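Local coordinates for amidohydrolase (Thermotoga maritima, PDB 3OOQ), which probably acts as a metal-dependent hydrolase of the amidohydrolase superfamily, perhaps with allantoinase-like activity, at residues D181-T184 against K185-N188; K187-M190 against K191-L195; G213-L217 against R218-P222. One frame throughout, in Å; residues are numbered along the deposited sequence.

The three contacts follow the chain in order along two successive helices of the amidohydrolase domain. Contacts 1 and 2 are overlapping pieces of helix 172-198, sharing Lys187 and Asn188, with centres about 10 Å apart. Contact 3 closes helix 208-217 and leads into strand 223-227; its centre lies about 12 Å from that of contact 1 and about 15 Å from that of contact 2. The two helices pack directly: Phe183 packs on Leu217 and Val186 on Gly213 and Glu214, while Lys193 forms a salt bridge with Glu214. Helix 172-198 also touches a second subunit through contacts 1 and 2, so one helix faces both helix 208-217 of its own chain and a neighbouring copy of the protein.

Contact 1: D181-T184 against K185-N188; sequences DYFT and KVKN
A single turn-to-turn contact within helix 172-198 joins Asp181-Thr184 to Lys185-Asn188, pairing side chains four residues apart: a salt bridge on one side of the helix and apolar packing on another. The salt bridge runs from Lys185 NZ to Asp181 OD2 at 3.0 Å, and the ammonium comes in at the syn lone pair of that oxygen. Bends at chi2, chi3 and chi4 curl the lysine chain back toward the preceding turn, taking CD within 3.3 Å of Asp181 O and bringing NZ to the carboxylate. One residue further along, the next i to i+4 pair puts Val186 CG2 over a face of the Tyr182 ring, 3.9 Å from the centroid, in a CH-pi contact offset toward the hydroxyl-bearing rim. The same methyl lies 4.2 Å from Phe183 CD1, so two aromatic residues meet one valine branch. Tyr182 OH bonds to Lys209 O, fixing the far end of the ring, and Phe183 and Val186 also pack on Leu217 of helix 208-217. Four backbone bonds run beneath, including Val186 N to Tyr182 O at 3.0 Å. Thr184 OG1 hydrogen-bonds back to Arg180 O, and Asn188 ND2 bonds to Thr206 O of the second subunit. The chemistry is thus divided: charge pairing lies on the Asp181-Lys185 side, while the aromatic-valine side serves helix-helix packing.

Contact 2: K187-M190 against K191-L195; sequences KNYM and KKKEL
Lys193 crosses the ring of Tyr189 one turn back along helix 172-198, in an i to i+4 contact of the alpha-helix. Its CB lies 3.4 Å from Met190 O, and CG moves on to pass Tyr189 O. From there CD comes alongside Tyr189 CE1, and CE approaches the same carbon to 3.7 Å while also passing Tyr189 OH. A bend at chi3 (146°) leaves NZ 4.0 Å from Tyr189 CE1, beside the ring, where it forms salt bridges with Glu214 and Glu211 of helix 208-217. Tyr189 OH bonds to the same Glu211 as well as to Asp207 N, so the phenol and the ammonium share one carboxylate. With an alanine here the long chain is gone, and the two glutamates would probably lose the cation they share, and Tyr189 CE1 the CD and CE packed on it. Beneath the side chains, backbone bonds tie each turn to the next, such as Lys193 N to Tyr189 O at 3.0 Å and Glu194 N to Met190 O at 2.9 Å. On another side of the helix, Lys191 packs on Glu202 of the second subunit. Lys187 and Lys191 carry like charges whose NZ atoms stand 5.0 Å apart, and a water lies between them: it accepts from Lys191 NZ at 2.9 Å and only weakly from Lys187 NZ at 3.3 Å.

Contact 3: G213-L217 against R218-P222; sequences GEMVL and RKKIP
At the edge of the Arg218 guanidinium, and close to its plane, lies the carboxylate of Glu214, whose own plane is turned 42° away. The arginine grips side-on with two nitrogens, and both converge on one oxygen: NE meets Glu214 OE2 at 2.9 Å in a fairly straight bond (162°) on the anti lone pair, while NH2 reaches the same OE2 at 3.2 Å, nearly along its C-O direction and less straight. The glutamate chain is extended, as is the arginine from CG to NE, and the two run side by side until their charged ends meet. The other oxygen of Glu214, OE1, is taken by Lys193 of helix 172-198, so the carboxylate bridges two cations; both would be expected to favour its ionised form. Apolar packing holds the far side of the turn. Ile221 CG1 touches both Val216 CG2, 4.0 Å away, and Met215 CB, 4.1 Å away, as the chain folds back beside the helix. A water donates to both Val216 O and Ile221 O, bridging helix end and loop. Val216 and Leu217 both pack on Phe245. The backbone explains the reversal: Lys219, with positive phi (60°), lets Lys220 N bond to Met215 O at 2.9 Å, while Lys219 N meets Val216 O from above the carbonyl plane. This pair of bonds defines the Schellman motif that ends helix 208-217 and turns the chain toward strand 223-227.

Contact 1: D181-T184 against K185-N188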
ATOM      1  N   ASP F 181       9.277  27.357 -15.122  1.00 19.66           N
ATOM      2  CA  ASP F 181       9.510  27.711 -13.745  1.00 20.03           C
ATOM      3  C   ASP F 181      11.022  27.658 -13.486  1.00 18.94           C
ATOM      4  O   ASP F 181      11.569  28.567 -12.869  1.00 18.89           O
ATOM      5  CB  ASP F 181       8.732  26.760 -12.825  1.00 21.59           C
ATOM      6  CG  ASP F 181       8.954  27.046 -11.377  1.00 27.57           C
ATOM      7  OD1 ASP F 181       8.344  27.998 -10.863  1.00 24.25           O
ATOM      8  OD2 ASP F 181       9.747  26.322 -10.741  1.00 23.83           O
ATOM      9  N   TYR F 182      11.676  26.597 -13.969  1.00 18.30           N
ATOM     10  CA  TYR F 182      13.103  26.410 -13.771  1.00 18.23           C
ATOM     11  C   TYR F 182      13.888  27.619 -14.279  1.00 18.54           C
ATOM     12  O   TYR F 182      14.687  28.226 -13.551  1.00 18.21           O
ATOM     13  CB  TYR F 182      13.598  25.131 -14.462  1.00 17.16           C
ATOM     14  CG  TYR F 182      15.115  24.997 -14.501  1.00 19.03           C
ATOM     15  CD1 TYR F 182      15.860  24.894 -13.319  1.00 16.96           C
ATOM     16  CD2 TYR F 182      15.805  24.997 -15.717  1.00 17.16           C
ATOM     17  CE1 TYR F 182      17.223  24.788 -13.340  1.00 18.87           C
ATOM     18  CE2 TYR F 182      17.208  24.856 -15.750  1.00 19.25           C
ATOM     19  CZ  TYR F 182      17.902  24.775 -14.548  1.00 17.48           C
ATOM     20  OH  TYR F 182      19.274  24.668 -14.540  1.00 18.89           O
ATOM     21  N   PHE F 183      13.661  27.983 -15.533  1.00 18.87           N
ATOM     22  CA  PHE F 183      14.417  29.101 -16.093  1.00 19.06           C
ATOM     23  C   PHE F 183      14.040  30.454 -15.460  1.00 19.97           C
ATOM     24  O   PHE F 183      14.886  31.353 -15.381  1.00 20.92           O
ATOM     25  CB  PHE F 183      14.353  29.112 -17.635  1.00 18.82           C
ATOM     26  CG  PHE F 183      15.244  28.068 -18.264  1.00 19.36           C
ATOM     27  CD1 PHE F 183      16.631  28.199 -18.204  1.00 19.24           C
ATOM     28  CD2 PHE F 183      14.705  26.940 -18.880  1.00 19.22           C
ATOM     29  CE1 PHE F 183      17.477  27.223 -18.754  1.00 19.01           C
ATOM     30  CE2 PHE F 183      15.533  25.966 -19.443  1.00 18.96           C
ATOM     31  CZ  PHE F 183      16.930  26.116 -19.384  1.00 19.02           C
ATOM     32  N   THR F 184      12.799  30.599 -14.995  1.00 18.95           N
ATOM     33  CA  THR F 184      12.418  31.824 -14.279  1.00 20.11           C
ATOM     34  C   THR F 184      13.318  31.970 -13.035  1.00 21.01           C
ATOM     35  O   THR F 184      13.833  33.057 -12.728  1.00 21.23           O
ATOM     36  CB  THR F 184      10.909  31.810 -13.880  1.00 19.88           C
ATOM     37  OG1 THR F 184      10.104  31.746 -15.058  1.00 21.12           O
ATOM     38  CG2 THR F 184      10.517  33.038 -13.109  1.00 20.95           C
ATOM     39  N   LYS F 185      13.534  30.857 -12.336  1.00 21.04           N
ATOM     40  CA  LYS F 185      14.427  30.864 -11.175  1.00 22.73           C
ATOM     41  C   LYS F 185      15.889  31.113 -11.539  1.00 22.40           C
ATOM     42  O   LYS F 185      16.589  31.784 -10.789  1.00 24.03           O
ATOM     43  CB  LYS F 185      14.293  29.564 -10.391  1.00 24.20           C
ATOM     44  CG  LYS F 185      12.972  29.482  -9.688  1.00 27.79           C
ATOM     45  CD  LYS F 185      12.455  28.064  -9.714  1.00 28.15           C
ATOM     46  CE  LYS F 185      12.470  27.430  -8.358  1.00 29.18           C
ATOM     47  NZ  LYS F 185      11.253  26.532  -8.151  1.00 30.40           N
ATOM     48  N   VAL F 186      16.338  30.552 -12.662  1.00 20.35           N
ATOM     49  CA  VAL F 186      17.668  30.828 -13.215  1.00 19.86           C
ATOM     50  C   VAL F 186      17.881  32.338 -13.445  1.00 19.91           C
ATOM     51  O   VAL F 186      18.894  32.895 -13.039  1.00 18.70           O
ATOM     52  CB  VAL F 186      17.936  30.021 -14.516  1.00 19.55           C
ATOM     53  CG1 VAL F 186      19.286  30.436 -15.156  1.00 17.17           C
ATOM     54  CG2 VAL F 186      17.940  28.512 -14.208  1.00 15.81           C
ATOM     55  N   LYS F 187      16.903  32.996 -14.061  1.00 21.08           N
ATOM     56  CA  LYS F 187      16.936  34.450 -14.204  1.00 22.61           C
ATOM     57  C   LYS F 187      17.021  35.199 -12.880  1.00 22.50           C
ATOM     58  O   LYS F 187      17.807  36.133 -12.768  1.00 22.55           O
ATOM     59  CB  LYS F 187      15.769  34.958 -15.049  1.00 24.52           C
ATOM     60  CG  LYS F 187      15.727  34.317 -16.439  1.00 34.68           C
ATOM     61  CD  LYS F 187      15.366  35.291 -17.530  1.00 28.01           C
ATOM     62  CE  LYS F 187      13.920  35.709 -17.480  1.00 35.80           C
ATOM     63  NZ  LYS F 187      13.695  36.934 -18.309  1.00 29.91           N
ATOM     64  N   ASN F 188      16.227  34.805 -11.880  1.00 22.06           N
ATOM     65  CA  ASN F 188      16.327  35.442 -10.547  1.00 21.85           C
ATOM     66  C   ASN F 188      17.738  35.316  -9.977  1.00 22.28           C
ATOM     67  O   ASN F 188      18.280  36.261  -9.435  1.00 22.73           O
ATOM     68  CB  ASN F 188      15.341  34.835  -9.549  1.00 20.18           C
ATOM     69  CG  ASN F 188      13.901  35.135  -9.890  1.00 30.40           C
ATOM     70  OD1 ASN F 188      13.596  36.100 -10.596  1.00 20.19           O
ATOM     71  ND2 ASN F 188      13.000  34.314  -9.381  1.00 19.34           N
TER

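Contact 2: K187-M190 against K191-L195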
ATOM      1  N   LYS F 187      16.903  32.996 -14.061  1.00 21.08           N
ATOM      2  CA  LYS F 187      16.936  34.450 -14.204  1.00 22.61           C
ATOM      3  C   LYS F 187      17.021  35.199 -12.880  1.00 22.50           C
ATOM      4  O   LYS F 187      17.807  36.133 -12.768  1.00 22.55           O
ATOM      5  CB  LYS F 187      15.769  34.958 -15.049  1.00 24.52           C
ATOM      6  CG  LYS F 187      15.727  34.317 -16.439  1.00 34.68           C
ATOM      7  CD  LYS F 187      15.366  35.291 -17.530  1.00 28.01           C
ATOM      8  CE  LYS F 187      13.920  35.709 -17.480  1.00 35.80           C
ATOM      9  NZ  LYS F 187      13.695  36.934 -18.309  1.00 29.91           N
ATOM     10  N   ASN F 188      16.227  34.805 -11.880  1.00 22.06           N
ATOM     11  CA  ASN F 188      16.327  35.442 -10.547  1.00 21.85           C
ATOM     12  C   ASN F 188      17.738  35.316  -9.977  1.00 22.28           C
ATOM     13  O   ASN F 188      18.280  36.261  -9.435  1.00 22.73           O
ATOM     14  CB  ASN F 188      15.341  34.835  -9.549  1.00 20.18           C
ATOM     15  CG  ASN F 188      13.901  35.135  -9.890  1.00 30.40           C
ATOM     16  OD1 ASN F 188      13.596  36.100 -10.596  1.00 20.19           O
ATOM     17  ND2 ASN F 188      13.000  34.314  -9.381  1.00 19.34           N
ATOM     18  N   TYR F 189      18.301  34.123 -10.111  1.00 22.19           N
ATOM     19  CA  TYR F 189      19.629  33.772  -9.619  1.00 22.47           C
ATOM     20  C   TYR F 189      20.726  34.649 -10.229  1.00 23.56           C
ATOM     21  O   TYR F 189      21.614  35.121  -9.525  1.00 23.43           O
ATOM     22  CB  TYR F 189      19.875  32.325  -9.988  1.00 21.36           C
ATOM     23  CG  TYR F 189      21.206  31.727  -9.617  1.00 21.86           C
ATOM     24  CD1 TYR F 189      22.187  31.512 -10.587  1.00 21.34           C
ATOM     25  CD2 TYR F 189      21.461  31.314  -8.305  1.00 21.52           C
ATOM     26  CE1 TYR F 189      23.427  30.906 -10.250  1.00 22.39           C
ATOM     27  CE2 TYR F 189      22.674  30.714  -7.961  1.00 22.36           C
ATOM     28  CZ  TYR F 189      23.646  30.509  -8.928  1.00 21.96           C
ATOM     29  OH  TYR F 189      24.830  29.896  -8.551  1.00 22.87           O
HETATM   30  N   MSE F 190      20.654  34.840 -11.536  1.00 24.56           N
HETATM   31  CA  MSE F 190      21.550  35.745 -12.234  1.00 26.94           C
HETATM   32  C   MSE F 190      21.421  37.183 -11.743  1.00 28.05           C
HETATM   33  O   MSE F 190      22.433  37.846 -11.522  1.00 28.27           O
HETATM   34  CB  MSE F 190      21.332  35.649 -13.744  1.00 28.32           C
HETATM   35  CG  MSE F 190      21.722  34.276 -14.303  1.00 20.97           C
HETATM   36 SE   MSE F 190      21.279  34.033 -16.188  1.00 31.25          SE
HETATM   37  CE  MSE F 190      22.635  35.224 -16.981  1.00 21.61           C
ATOM     38  N   LYS F 191      20.189  37.648 -11.545  1.00 28.30           N
ATOM     39  CA  LYS F 191      19.971  39.007 -11.069  1.00 30.11           C
ATOM     40  C   LYS F 191      20.503  39.178  -9.649  1.00 30.47           C
ATOM     41  O   LYS F 191      21.043  40.231  -9.321  1.00 30.32           O
ATOM     42  CB  LYS F 191      18.498  39.403 -11.147  1.00 30.70           C
ATOM     43  CG  LYS F 191      17.966  39.403 -12.568  1.00 35.29           C
ATOM     44  CD  LYS F 191      16.472  39.609 -12.632  1.00 31.89           C
ATOM     45  CE  LYS F 191      16.004  39.465 -14.063  1.00 35.16           C
ATOM     46  NZ  LYS F 191      14.523  39.520 -14.139  1.00 32.06           N
ATOM     47  N   LYS F 192      20.374  38.141  -8.823  1.00 29.77           N
ATOM     48  CA  LYS F 192      20.969  38.175  -7.483  1.00 30.91           C
ATOM     49  C   LYS F 192      22.491  38.293  -7.550  1.00 30.45           C
ATOM     50  O   LYS F 192      23.089  39.049  -6.787  1.00 29.45           O
ATOM     51  CB  LYS F 192      20.562  36.957  -6.652  1.00 31.70           C
ATOM     52  CG  LYS F 192      19.121  36.993  -6.176  1.00 35.02           C
ATOM     53  CD  LYS F 192      18.784  35.707  -5.435  1.00 33.85           C
ATOM     54  CE  LYS F 192      17.285  35.541  -5.231  1.00 35.12           C
ATOM     55  NZ  LYS F 192      16.955  34.085  -4.991  1.00 35.75           N
ATOM     56  N   LYS F 193      23.100  37.561  -8.483  1.00 31.32           N
ATOM     57  CA  LYS F 193      24.551  37.613  -8.697  1.00 32.96           C
ATOM     58  C   LYS F 193      25.015  38.975  -9.170  1.00 35.80           C
ATOM     59  O   LYS F 193      26.075  39.455  -8.757  1.00 36.07           O
ATOM     60  CB  LYS F 193      24.978  36.585  -9.732  1.00 32.01           C
ATOM     61  CG  LYS F 193      25.257  35.215  -9.181  1.00 33.78           C
ATOM     62  CD  LYS F 193      25.366  34.269 -10.337  1.00 31.01           C
ATOM     63  CE  LYS F 193      26.361  33.200 -10.080  1.00 33.46           C
ATOM     64  NZ  LYS F 193      26.834  32.663 -11.376  1.00 30.19           N
ATOM     65  N   GLU F 194      24.235  39.586 -10.052  1.00 38.46           N
ATOM     66  CA  GLU F 194      24.580  40.905 -10.558  1.00 41.89           C
ATOM     67  C   GLU F 194      24.367  41.961  -9.464  1.00 44.06           C
ATOM     68  O   GLU F 194      25.168  42.880  -9.329  1.00 44.69           O
ATOM     69  CB  GLU F 194      23.844  41.207 -11.884  1.00 42.91           C
ATOM     70  CG  GLU F 194      24.517  40.522 -13.122  1.00 55.29           C
ATOM     71  CD  GLU F 194      23.612  40.400 -14.374  1.00 44.43           C
ATOM     72  OE1 GLU F 194      23.661  39.332 -15.045  1.00 54.80           O
ATOM     73  OE2 GLU F 194      22.855  41.356 -14.687  1.00 55.48           O
ATOM     74  N   LEU F 195      23.328  41.797  -8.648  1.00 45.68           N
ATOM     75  CA  LEU F 195      23.092  42.684  -7.503  1.00 48.07           C
ATOM     76  C   LEU F 195      24.197  42.564  -6.444  1.00 50.56           C
ATOM     77  O   LEU F 195      24.451  43.512  -5.708  1.00 51.24           O
ATOM     78  CB  LEU F 195      21.704  42.437  -6.883  1.00 48.38           C
ATOM     79  CG  LEU F 195      21.224  43.212  -5.636  1.00 47.07           C
ATOM     80  CD1 LEU F 195      21.129  44.707  -5.894  1.00 49.21           C
ATOM     81  CD2 LEU F 195      19.880  42.689  -5.148  1.00 48.65           C
TER
HETATM   82  O   HOH W   1      13.805  39.933 -16.893  1.00 27.04           O

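Contact 3: G213-L217 against R218-P222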
ATOM      1  N   GLY F 213      21.848  26.139 -15.535  1.00 21.54           N
ATOM      2  CA  GLY F 213      20.794  26.899 -16.218  1.00 20.91           C
ATOM      3  C   GLY F 213      21.364  28.195 -16.756  1.00 21.31           C
ATOM      4  O   GLY F 213      21.046  28.620 -17.879  1.00 20.89           O
ATOM      5  N   GLU F 214      22.216  28.825 -15.950  1.00 21.95           N
ATOM      6  CA  GLU F 214      22.876  30.072 -16.342  1.00 22.51           C
ATOM      7  C   GLU F 214      23.762  29.839 -17.579  1.00 23.94           C
ATOM      8  O   GLU F 214      23.781  30.659 -18.514  1.00 23.50           O
ATOM      9  CB  GLU F 214      23.674  30.656 -15.174  1.00 22.34           C
ATOM     10  CG  GLU F 214      24.513  31.892 -15.545  1.00 28.23           C
ATOM     11  CD  GLU F 214      25.227  32.539 -14.363  1.00 22.47           C
ATOM     12  OE1 GLU F 214      25.201  32.003 -13.229  1.00 28.65           O
ATOM     13  OE2 GLU F 214      25.831  33.596 -14.576  1.00 28.88           O
HETATM   14  N   MSE F 215      24.468  28.709 -17.599  1.00 25.38           N
HETATM   15  CA  MSE F 215      25.282  28.341 -18.764  1.00 27.59           C
HETATM   16  C   MSE F 215      24.455  28.323 -20.033  1.00 25.14           C
HETATM   17  O   MSE F 215      24.868  28.878 -21.048  1.00 25.14           O
HETATM   18  CB  MSE F 215      25.961  26.993 -18.575  1.00 31.72           C
HETATM   19  CG  MSE F 215      27.153  27.044 -17.654  1.00 32.22           C
HETATM   20 SE   MSE F 215      28.014  25.301 -17.665  1.00 41.14          SE
HETATM   21  CE  MSE F 215      27.392  24.563 -15.923  1.00 32.26           C
ATOM     22  N   VAL F 216      23.287  27.693 -19.946  1.00 22.81           N
ATOM     23  CA  VAL F 216      22.320  27.643 -21.037  1.00 21.60           C
ATOM     24  C   VAL F 216      21.826  29.039 -21.415  1.00 20.88           C
ATOM     25  O   VAL F 216      21.806  29.381 -22.587  1.00 21.00           O
ATOM     26  CB  VAL F 216      21.136  26.698 -20.718  1.00 21.50           C
ATOM     27  CG1 VAL F 216      20.061  26.767 -21.841  1.00 16.62           C
ATOM     28  CG2 VAL F 216      21.626  25.277 -20.555  1.00 14.87           C
ATOM     29  N   LEU F 217      21.446  29.854 -20.435  1.00 21.38           N
ATOM     30  CA  LEU F 217      20.959  31.206 -20.736  1.00 22.05           C
ATOM     31  C   LEU F 217      22.026  32.132 -21.300  1.00 22.94           C
ATOM     32  O   LEU F 217      21.715  33.037 -22.079  1.00 23.08           O
ATOM     33  CB  LEU F 217      20.250  31.850 -19.532  1.00 22.10           C
ATOM     34  CG  LEU F 217      18.952  31.170 -19.074  1.00 17.61           C
ATOM     35  CD1 LEU F 217      18.165  32.111 -18.178  1.00 21.87           C
ATOM     36  CD2 LEU F 217      18.080  30.745 -20.267  1.00 22.00           C
ATOM     37  N   ARG F 218      23.280  31.899 -20.922  1.00 23.65           N
ATOM     38  CA  ARG F 218      24.412  32.651 -21.477  1.00 24.17           C
ATOM     39  C   ARG F 218      24.889  32.025 -22.772  1.00 24.13           C
ATOM     40  O   ARG F 218      25.901  32.430 -23.311  1.00 23.41           O
ATOM     41  CB  ARG F 218      25.569  32.720 -20.480  1.00 24.85           C
ATOM     42  CG  ARG F 218      25.345  33.651 -19.311  1.00 33.82           C
ATOM     43  CD  ARG F 218      26.601  33.747 -18.439  1.00 26.74           C
ATOM     44  NE  ARG F 218      26.326  34.522 -17.234  1.00 36.01           N
ATOM     45  CZ  ARG F 218      26.316  35.855 -17.173  1.00 28.87           C
ATOM     46  NH1 ARG F 218      26.580  36.586 -18.248  1.00 37.22           N
ATOM     47  NH2 ARG F 218      26.016  36.464 -16.027  1.00 37.57           N
ATOM     48  N   LYS F 219      24.156  31.021 -23.255  1.00 24.84           N
ATOM     49  CA  LYS F 219      24.466  30.332 -24.516  1.00 25.81           C
ATOM     50  C   LYS F 219      25.840  29.655 -24.576  1.00 25.95           C
ATOM     51  O   LYS F 219      26.375  29.436 -25.660  1.00 26.39           O
ATOM     52  CB  LYS F 219      24.282  31.260 -25.722  1.00 26.54           C
ATOM     53  CG  LYS F 219      22.869  31.766 -25.883  1.00 31.77           C
ATOM     54  CD  LYS F 219      22.746  32.492 -27.207  1.00 28.55           C
ATOM     55  CE  LYS F 219      21.392  33.098 -27.388  1.00 32.95           C
ATOM     56  NZ  LYS F 219      21.170  33.482 -28.809  1.00 30.36           N
ATOM     57  N   LYS F 220      26.394  29.296 -23.421  1.00 26.05           N
ATOM     58  CA  LYS F 220      27.646  28.547 -23.403  1.00 26.71           C
ATOM     59  C   LYS F 220      27.420  27.131 -23.919  1.00 25.28           C
ATOM     60  O   LYS F 220      28.284  26.560 -24.566  1.00 24.05           O
ATOM     61  CB  LYS F 220      28.258  28.526 -22.003  1.00 28.97           C
ATOM     62  CG  LYS F 220      28.712  29.892 -21.512  1.00 38.72           C
ATOM     63  CD  LYS F 220      29.137  29.801 -20.045  1.00 32.99           C
ATOM     64  CE  LYS F 220      29.721  31.120 -19.523  1.00 40.04           C
ATOM     65  NZ  LYS F 220      30.578  31.796 -20.561  1.00 35.12           N
ATOM     66  N   ILE F 221      26.242  26.571 -23.641  1.00 24.21           N
ATOM     67  CA  ILE F 221      25.891  25.244 -24.151  1.00 22.70           C
ATOM     68  C   ILE F 221      24.439  25.246 -24.596  1.00 21.60           C
ATOM     69  O   ILE F 221      23.646  26.032 -24.074  1.00 21.34           O
ATOM     70  CB  ILE F 221      26.100  24.110 -23.084  1.00 22.15           C
ATOM     71  CG1 ILE F 221      25.374  24.429 -21.772  1.00 20.78           C
ATOM     72  CG2 ILE F 221      27.610  23.823 -22.889  1.00 21.69           C
ATOM     73  CD1 ILE F 221      25.352  23.270 -20.696  1.00 20.31           C
ATOM     74  N   PRO F 222      24.090  24.376 -25.560  1.00 20.19           N
ATOM     75  CA  PRO F 222      22.701  24.303 -25.987  1.00 20.05           C
ATOM     76  C   PRO F 222      21.810  23.463 -25.056  1.00 19.62           C
ATOM     77  O   PRO F 222      22.297  22.580 -24.347  1.00 18.58           O
ATOM     78  CB  PRO F 222      22.788  23.585 -27.337  1.00 20.14           C
ATOM     79  CG  PRO F 222      24.028  22.721 -27.218  1.00 19.12           C
ATOM     80  CD  PRO F 222      24.978  23.524 -26.382  1.00 20.47           C
TER
HETATM   81  O   HOH W   2      22.001  28.005 -25.053  1.00 13.73           O